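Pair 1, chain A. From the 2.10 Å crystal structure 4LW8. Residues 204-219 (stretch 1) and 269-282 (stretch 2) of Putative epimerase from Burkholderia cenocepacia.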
# COMPACT_ATOMS: atom_id res chain seq x y z
N ALA A 204 21.04 -24.35 -13.29
CA ALA A 204 20.88 -24.69 -14.71
C ALA A 204 22.23 -24.64 -15.43
O ALA A 204 22.54 -25.51 -16.24
CB ALA A 204 19.88 -23.76 -15.39
N HIS A 205 23.03 -23.62 -15.12
CA HIS A 205 24.34 -23.51 -15.75
C HIS A 205 25.24 -24.68 -15.35
O HIS A 205 25.85 -25.32 -16.21
CB HIS A 205 25.03 -22.19 -15.41
CG HIS A 205 24.52 -21.02 -16.20
ND1 HIS A 205 23.24 -20.53 -16.08
CD2 HIS A 205 25.13 -20.25 -17.13
CE1 HIS A 205 23.09 -19.49 -16.88
NE2 HIS A 205 24.22 -19.31 -17.55
N TYR A 206 25.33 -24.95 -14.05
CA TYR A 206 26.21 -26.02 -13.60
C TYR A 206 25.72 -27.39 -14.08
O TYR A 206 26.52 -28.27 -14.40
CB TYR A 206 26.33 -26.03 -12.08
CG TYR A 206 27.52 -25.25 -11.54
CD1 TYR A 206 28.80 -25.81 -11.54
CD2 TYR A 206 27.36 -23.98 -11.01
CE1 TYR A 206 29.89 -25.12 -11.04
CE2 TYR A 206 28.45 -23.27 -10.50
CZ TYR A 206 29.71 -23.85 -10.52
OH TYR A 206 30.78 -23.16 -10.02
N ALA A 207 24.40 -27.54 -14.16
CA ALA A 207 23.81 -28.83 -14.53
C ALA A 207 24.19 -29.23 -15.95
O ALA A 207 24.35 -30.42 -16.23
CB ALA A 207 22.29 -28.79 -14.37
N ARG A 208 24.32 -28.25 -16.84
CA ARG A 208 24.69 -28.52 -18.23
C ARG A 208 26.18 -28.24 -18.47
O ARG A 208 26.62 -28.08 -19.61
CB ARG A 208 23.82 -27.69 -19.18
CG ARG A 208 24.12 -26.21 -19.13
CD ARG A 208 23.18 -25.40 -20.00
NE ARG A 208 23.71 -24.06 -20.17
CZ ARG A 208 23.17 -22.94 -19.69
NH1 ARG A 208 22.03 -22.98 -18.99
NH2 ARG A 208 23.77 -21.78 -19.92
N ASN A 209 26.94 -28.16 -17.38
CA ASN A 209 28.38 -27.90 -17.44
C ASN A 209 28.74 -26.65 -18.24
O ASN A 209 29.70 -26.67 -19.01
CB ASN A 209 29.11 -29.10 -18.04
CG ASN A 209 28.93 -30.36 -17.22
OD1 ASN A 209 29.34 -30.43 -16.06
ND2 ASN A 209 28.30 -31.36 -17.83
N ALA A 210 27.97 -25.58 -18.08
CA ALA A 210 28.29 -24.32 -18.74
C ALA A 210 29.67 -23.83 -18.33
O ALA A 210 30.02 -23.89 -17.15
CB ALA A 210 27.24 -23.27 -18.41
N PRO A 211 30.49 -23.37 -19.30
CA PRO A 211 31.82 -22.87 -18.96
C PRO A 211 31.76 -21.57 -18.15
O PRO A 211 32.60 -21.37 -17.27
CB PRO A 211 32.47 -22.63 -20.33
CG PRO A 211 31.31 -22.44 -21.26
CD PRO A 211 30.23 -23.32 -20.74
N ARG A 212 30.82 -20.69 -18.47
CA ARG A 212 30.78 -19.39 -17.80
C ARG A 212 29.38 -18.85 -17.51
O ARG A 212 28.38 -19.32 -18.05
CB ARG A 212 31.57 -18.35 -18.61
CG ARG A 212 31.17 -18.17 -20.07
CD ARG A 212 32.06 -17.10 -20.77
NE ARG A 212 33.46 -17.51 -20.80
CZ ARG A 212 34.37 -17.14 -19.91
NH1 ARG A 212 34.03 -16.32 -18.93
NH2 ARG A 212 35.60 -17.60 -19.99
N ILE A 213 29.34 -17.84 -16.65
CA ILE A 213 28.11 -17.14 -16.28
C ILE A 213 28.40 -15.70 -15.87
O ILE A 213 29.50 -15.37 -15.46
CB ILE A 213 27.37 -17.87 -15.13
CG1 ILE A 213 25.93 -17.37 -15.01
CG2 ILE A 213 28.09 -17.69 -13.81
CD1 ILE A 213 25.20 -17.93 -13.80
N SER A 214 27.39 -14.84 -16.00
CA SER A 214 27.52 -13.43 -15.67
C SER A 214 26.68 -13.14 -14.45
O SER A 214 25.50 -13.50 -14.40
CB SER A 214 27.07 -12.55 -16.84
OG SER A 214 27.93 -12.70 -17.95
N LEU A 215 27.29 -12.50 -13.45
CA LEU A 215 26.63 -12.21 -12.18
C LEU A 215 26.97 -10.81 -11.65
O LEU A 215 27.80 -10.11 -12.22
CB LEU A 215 27.01 -13.26 -11.13
CG LEU A 215 26.73 -14.72 -11.48
CD1 LEU A 215 27.45 -15.66 -10.51
CD2 LEU A 215 25.23 -14.95 -11.44
N GLY A 216 26.31 -10.42 -10.56
CA GLY A 216 26.65 -9.19 -9.88
C GLY A 216 27.77 -9.43 -8.88
O GLY A 216 28.57 -10.34 -9.07
N ASN A 217 27.81 -8.64 -7.82
CA ASN A 217 28.82 -8.80 -6.78
C ASN A 217 28.66 -10.13 -6.06
O ASN A 217 27.55 -10.56 -5.78
CB ASN A 217 28.76 -7.64 -5.77
N LEU A 218 29.78 -10.77 -5.76
CA LEU A 218 29.80 -12.11 -5.18
C LEU A 218 29.89 -12.07 -3.66
O LEU A 218 29.87 -13.11 -3.01
CB LEU A 218 30.97 -12.92 -5.75
CG LEU A 218 31.05 -12.98 -7.28
CD1 LEU A 218 32.26 -13.77 -7.75
CD2 LEU A 218 29.75 -13.55 -7.88
N ASP A 219 30.00 -10.87 -3.11
CA ASP A 219 30.23 -10.71 -1.68
C ASP A 219 28.97 -10.21 -0.99
O ASP A 219 29.00 -9.75 0.15
CB ASP A 219 31.42 -9.77 -1.44
CG ASP A 219 31.18 -8.36 -1.97
OD1 ASP A 219 30.32 -8.20 -2.87
OD2 ASP A 219 31.88 -7.42 -1.52
N GLY A 269 31.80 -30.60 -9.65
CA GLY A 269 33.15 -31.06 -9.85
C GLY A 269 33.99 -30.15 -10.73
O GLY A 269 35.00 -30.58 -11.27
N TYR A 270 33.56 -28.90 -10.90
CA TYR A 270 34.34 -27.92 -11.64
C TYR A 270 33.94 -26.52 -11.20
O TYR A 270 32.88 -26.33 -10.60
CB TYR A 270 34.16 -28.09 -13.15
CG TYR A 270 32.91 -27.46 -13.72
CD1 TYR A 270 31.70 -28.14 -13.68
CD2 TYR A 270 32.94 -26.21 -14.33
CE1 TYR A 270 30.55 -27.57 -14.20
CE2 TYR A 270 31.78 -25.63 -14.85
CZ TYR A 270 30.59 -26.33 -14.79
OH TYR A 270 29.44 -25.78 -15.31
N VAL A 271 34.77 -25.54 -11.53
CA VAL A 271 34.52 -24.17 -11.12
C VAL A 271 34.07 -23.37 -12.34
O VAL A 271 34.81 -23.25 -13.32
CB VAL A 271 35.77 -23.53 -10.48
CG1 VAL A 271 35.56 -22.06 -10.18
CG2 VAL A 271 36.18 -24.31 -9.24
N ILE A 272 32.85 -22.85 -12.30
CA ILE A 272 32.36 -22.10 -13.44
C ILE A 272 33.09 -20.76 -13.50
O ILE A 272 33.46 -20.19 -12.47
CB ILE A 272 30.82 -21.91 -13.38
CG1 ILE A 272 30.27 -21.58 -14.77
CG2 ILE A 272 30.42 -20.85 -12.35
CD1 ILE A 272 28.76 -21.67 -14.86
N ASP A 273 33.31 -20.25 -14.70
CA ASP A 273 33.98 -18.97 -14.84
C ASP A 273 32.93 -17.87 -14.71
O ASP A 273 31.85 -17.96 -15.29
CB ASP A 273 34.75 -18.87 -16.16
CG ASP A 273 35.84 -17.80 -16.12
OD1 ASP A 273 36.37 -17.54 -15.03
OD2 ASP A 273 36.18 -17.22 -17.17
N VAL A 274 33.23 -16.85 -13.91
CA VAL A 274 32.29 -15.77 -13.64
C VAL A 274 32.72 -14.42 -14.24
O VAL A 274 33.86 -14.01 -14.09
CB VAL A 274 32.10 -15.60 -12.12
CG1 VAL A 274 31.18 -14.41 -11.82
CG2 VAL A 274 31.55 -16.90 -11.54
N THR A 275 31.78 -13.77 -14.93
CA THR A 275 31.92 -12.40 -15.43
C THR A 275 31.06 -11.47 -14.60
O THR A 275 29.91 -11.81 -14.28
CB THR A 275 31.51 -12.28 -16.92
OG1 THR A 275 32.51 -12.86 -17.75
CG2 THR A 275 31.37 -10.82 -17.33
N ILE A 276 31.58 -10.31 -14.23
CA ILE A 276 30.77 -9.37 -13.49
C ILE A 276 30.11 -8.38 -14.45
O ILE A 276 30.77 -7.55 -15.05
CB ILE A 276 31.59 -8.62 -12.42
CG1 ILE A 276 32.19 -9.63 -11.43
CG2 ILE A 276 30.72 -7.63 -11.68
CD1 ILE A 276 31.17 -10.66 -10.90
N ASP A 277 28.79 -8.52 -14.59
CA ASP A 277 27.98 -7.65 -15.43
C ASP A 277 27.45 -6.48 -14.61
O ASP A 277 26.81 -6.70 -13.58
CB ASP A 277 26.83 -8.45 -16.04
CG ASP A 277 26.06 -7.68 -17.12
OD1 ASP A 277 26.18 -6.44 -17.20
OD2 ASP A 277 25.33 -8.33 -17.89
N PRO A 278 27.71 -5.24 -15.05
CA PRO A 278 27.18 -4.05 -14.38
C PRO A 278 25.65 -4.03 -14.31
O PRO A 278 25.10 -3.45 -13.38
CB PRO A 278 27.70 -2.91 -15.25
CG PRO A 278 28.98 -3.45 -15.81
CD PRO A 278 28.67 -4.89 -16.11
N ARG A 279 25.00 -4.69 -15.26
CA ARG A 279 23.54 -4.78 -15.28
C ARG A 279 22.98 -5.42 -14.01
O ARG A 279 21.83 -5.17 -13.64
CB ARG A 279 23.07 -5.56 -16.51
N PHE A 280 23.77 -6.28 -13.37
CA PHE A 280 23.34 -6.96 -12.15
C PHE A 280 23.91 -6.32 -10.88
O PHE A 280 23.57 -6.73 -9.77
CB PHE A 280 23.74 -8.43 -12.19
CG PHE A 280 23.15 -9.19 -13.35
CD1 PHE A 280 21.84 -9.66 -13.30
CD2 PHE A 280 23.91 -9.46 -14.48
CE1 PHE A 280 21.30 -10.36 -14.37
CE2 PHE A 280 23.38 -10.17 -15.54
CZ PHE A 280 22.07 -10.62 -15.49
N VAL A 281 24.78 -5.33 -11.04
CA VAL A 281 25.41 -4.71 -9.88
C VAL A 281 24.66 -3.48 -9.39
O VAL A 281 24.55 -2.48 -10.10
CB VAL A 281 26.87 -4.31 -10.20
N ARG A 282 24.17 -3.55 -8.16
CA ARG A 282 23.47 -2.43 -7.53
C ARG A 282 24.42 -1.69 -6.59
O ARG A 282 24.97 -2.28 -5.66
CB ARG A 282 22.23 -2.92 -6.77
O HOH W 1 34.58 -23.34 -16.60
O HOH W 2 35.18 -14.17 -17.04
O HOH W 3 31.76 -15.39 -17.93

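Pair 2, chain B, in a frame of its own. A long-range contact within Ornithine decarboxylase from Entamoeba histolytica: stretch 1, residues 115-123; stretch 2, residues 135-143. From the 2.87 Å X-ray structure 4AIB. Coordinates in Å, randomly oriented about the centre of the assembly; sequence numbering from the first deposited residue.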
# COMPACT_ATOMS: atom_id res chain seq x y z
N GLY B 115 -20.69 16.81 14.72
CA GLY B 115 -20.93 18.20 14.35
C GLY B 115 -20.57 18.55 12.92
O GLY B 115 -20.55 19.73 12.55
N ILE B 116 -20.29 17.53 12.10
CA ILE B 116 -19.95 17.73 10.69
C ILE B 116 -21.20 18.15 9.91
O ILE B 116 -22.26 17.54 10.05
CB ILE B 116 -19.31 16.46 10.07
CG1 ILE B 116 -18.07 16.02 10.88
CG2 ILE B 116 -18.96 16.67 8.60
CD1 ILE B 116 -16.99 17.07 11.03
N ASN B 117 -21.05 19.18 9.09
CA ASN B 117 -22.17 19.82 8.40
C ASN B 117 -21.98 19.95 6.89
O ASN B 117 -22.87 20.43 6.18
CB ASN B 117 -22.43 21.19 9.03
CG ASN B 117 -23.83 21.71 8.75
OD1 ASN B 117 -24.82 21.02 9.00
ND2 ASN B 117 -23.91 22.94 8.25
N HIS B 118 -20.82 19.52 6.38
CA HIS B 118 -20.51 19.64 4.96
C HIS B 118 -20.00 18.36 4.36
O HIS B 118 -19.03 17.78 4.85
CB HIS B 118 -19.53 20.78 4.72
CG HIS B 118 -19.96 22.11 5.30
ND1 HIS B 118 -21.10 22.72 4.93
CD2 HIS B 118 -19.37 22.92 6.26
CE1 HIS B 118 -21.23 23.88 5.61
NE2 HIS B 118 -20.17 24.00 6.43
N THR B 119 -20.67 17.91 3.30
CA THR B 119 -20.30 16.66 2.61
C THR B 119 -20.52 16.74 1.10
O THR B 119 -21.10 17.71 0.60
CB THR B 119 -21.03 15.44 3.21
OG1 THR B 119 -20.50 14.24 2.65
CG2 THR B 119 -22.53 15.51 2.94
N ILE B 120 -20.06 15.73 0.37
CA ILE B 120 -20.14 15.70 -1.09
C ILE B 120 -20.95 14.50 -1.60
O ILE B 120 -20.95 13.43 -0.98
CB ILE B 120 -18.73 15.75 -1.74
CG1 ILE B 120 -17.98 17.01 -1.28
CG2 ILE B 120 -18.82 15.70 -3.26
CD1 ILE B 120 -16.51 17.03 -1.63
N VAL B 121 -21.63 14.69 -2.74
CA VAL B 121 -22.47 13.66 -3.36
C VAL B 121 -22.27 13.64 -4.88
O VAL B 121 -22.12 14.68 -5.51
CB VAL B 121 -23.96 13.92 -3.04
CG1 VAL B 121 -24.88 13.23 -4.04
CG2 VAL B 121 -24.29 13.46 -1.62
N ASP B 122 -22.26 12.43 -5.45
CA ASP B 122 -22.26 12.27 -6.91
C ASP B 122 -23.20 11.15 -7.40
O ASP B 122 -23.01 10.58 -8.48
CB ASP B 122 -20.83 12.10 -7.46
CG ASP B 122 -20.16 10.81 -7.01
OD1 ASP B 122 -20.57 10.22 -5.99
OD2 ASP B 122 -19.20 10.38 -7.69
N SER B 123 -24.23 10.85 -6.60
CA SER B 123 -25.21 9.82 -6.94
C SER B 123 -26.58 10.11 -6.32
O SER B 123 -26.68 10.81 -5.31
CB SER B 123 -24.73 8.45 -6.48
OG SER B 123 -24.71 8.36 -5.07
N PRO B 135 -30.22 14.34 7.59
CA PRO B 135 -30.80 15.24 6.59
C PRO B 135 -30.47 16.72 6.79
O PRO B 135 -30.90 17.56 5.98
CB PRO B 135 -32.30 14.99 6.73
CG PRO B 135 -32.48 14.61 8.15
CD PRO B 135 -31.22 13.91 8.59
N LYS B 136 -29.73 17.04 7.84
CA LYS B 136 -29.34 18.43 8.12
C LYS B 136 -27.96 18.78 7.55
O LYS B 136 -27.56 19.95 7.56
CB LYS B 136 -29.39 18.72 9.62
CG LYS B 136 -30.80 18.97 10.15
CD LYS B 136 -30.77 19.51 11.57
CE LYS B 136 -32.17 19.86 12.05
NZ LYS B 136 -32.16 20.39 13.44
N MET B 137 -27.24 17.77 7.06
CA MET B 137 -25.91 17.96 6.50
C MET B 137 -25.98 18.62 5.12
O MET B 137 -26.76 18.20 4.26
CB MET B 137 -25.17 16.62 6.41
CG MET B 137 -23.65 16.74 6.40
SD MET B 137 -22.80 15.16 6.60
CE MET B 137 -23.16 14.76 8.30
N GLY B 138 -25.17 19.66 4.93
CA GLY B 138 -25.09 20.36 3.65
C GLY B 138 -24.44 19.51 2.58
O GLY B 138 -23.47 18.80 2.85
N ILE B 139 -24.98 19.58 1.37
CA ILE B 139 -24.55 18.71 0.28
C ILE B 139 -23.88 19.49 -0.85
O ILE B 139 -24.37 20.53 -1.28
CB ILE B 139 -25.74 17.89 -0.28
CG1 ILE B 139 -26.27 16.93 0.78
CG2 ILE B 139 -25.34 17.13 -1.54
CD1 ILE B 139 -27.67 16.43 0.52
N MET B 140 -22.74 18.98 -1.31
CA MET B 140 -22.04 19.55 -2.44
C MET B 140 -22.11 18.58 -3.62
O MET B 140 -21.88 17.38 -3.45
CB MET B 140 -20.58 19.85 -2.08
CG MET B 140 -20.15 21.27 -2.41
SD MET B 140 -18.39 21.60 -2.16
CE MET B 140 -18.14 21.09 -0.46
N ILE B 141 -22.43 19.10 -4.80
CA ILE B 141 -22.56 18.26 -5.99
C ILE B 141 -21.23 18.13 -6.73
O ILE B 141 -20.59 19.14 -7.06
CB ILE B 141 -23.71 18.75 -6.91
CG1 ILE B 141 -24.02 17.72 -8.00
CG2 ILE B 141 -23.43 20.14 -7.49
CD1 ILE B 141 -25.41 17.83 -8.59
N ARG B 142 -20.80 16.90 -6.97
CA ARG B 142 -19.53 16.65 -7.65
C ARG B 142 -19.71 16.56 -9.17
O ARG B 142 -20.46 15.72 -9.67
CB ARG B 142 -18.84 15.39 -7.11
CG ARG B 142 -17.47 15.13 -7.71
CD ARG B 142 -16.67 14.11 -6.91
NE ARG B 142 -15.37 13.83 -7.52
CZ ARG B 142 -14.40 13.13 -6.94
NH1 ARG B 142 -14.56 12.61 -5.73
NH2 ARG B 142 -13.25 12.94 -7.59
N ILE B 143 -19.02 17.45 -9.89
CA ILE B 143 -19.06 17.48 -11.35
C ILE B 143 -17.68 17.15 -11.95
O ILE B 143 -16.73 16.90 -11.21
CB ILE B 143 -19.60 18.83 -11.89
CG1 ILE B 143 -18.70 20.01 -11.50
CG2 ILE B 143 -21.03 19.07 -11.42
CD1 ILE B 143 -17.85 20.54 -12.64

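The sharpest difference lies at one matched position, A:Asp273 in pair 1 and B:Gly138 in pair 2. A:Asp273 forms a salt bridge with A:Arg212, its bridge partner, with NH2 of A:Arg212 2.9 Å from OD2 of A:Asp273. B:Gly138 has no side chain to offer B:His118, which matches A:Arg212. An ideal CB on B:Gly138 would lie 3.0 Å from O of B:Asn117, a tight fit.

The backbone is shared. Fourteen central residues superpose with an RMSD of 0.7 Å. Each pair sets two short parallel strands side by side, with a signed crossing angle of -31° in pair 1 and -34° in pair 2. Five backbone hydrogen bonds join the two stretches at matching positions. In pair 1, N of A:Asp273 donates to O of A:Pro211 (2.9 Å). In pair 2, N of B:Gly138 donates to O of B:Asn117 (2.7 Å). The ladders then alternate in the same order. They end with N of A:Asp277 to O of A:Leu215 (3.0 Å) and N of B:Arg142 to O of B:Val121 (3.0 Å).

Side chains alternate between the two faces of each sheet. The face of A:Arg212, A:Ser214, A:Asp273 and A:Thr275 is polar. A water there accepts a hydrogen bond from NH1 of A:Arg212 at 2.6 Å from its oxygen and is also hydrogen-bonded to A:Thr275 OG1. The matching A:Ser214 and A:Thr275 positions hold B:Ile120 and B:Met140. These pack as apolar side chains, with CG1 of B:Ile120 3.9 Å from CB of B:Met140.

The other face is more alike. A:Val274 matches B:Ile139, and each meets an aliphatic neighbour. CG1 of A:Val274 lies 4.1 Å from CD1 of A:Leu215. CG2 of B:Ile139 lies 3.8 Å from CB of B:Val121, the match of A:Leu215.

Just before the second strand, A:Ile272 and B:Met137 fill nearly the same space; their side-chain centres fall 1.1 Å apart. CD1 of A:Ile272 is 4.1 Å from CB of A:Ile213. SD of B:Met137 is 3.7 Å from CG2 of B:Thr119, the match of A:Ile213. A branched chain and a long thioether thus serve the same site.

In pair 1, two tyrosines also reach across. OH of A:Tyr270 donates to O of A:Ala210 (2.7 Å). OH of A:Tyr206 accepts from N of A:Ile272 (3.1 Å).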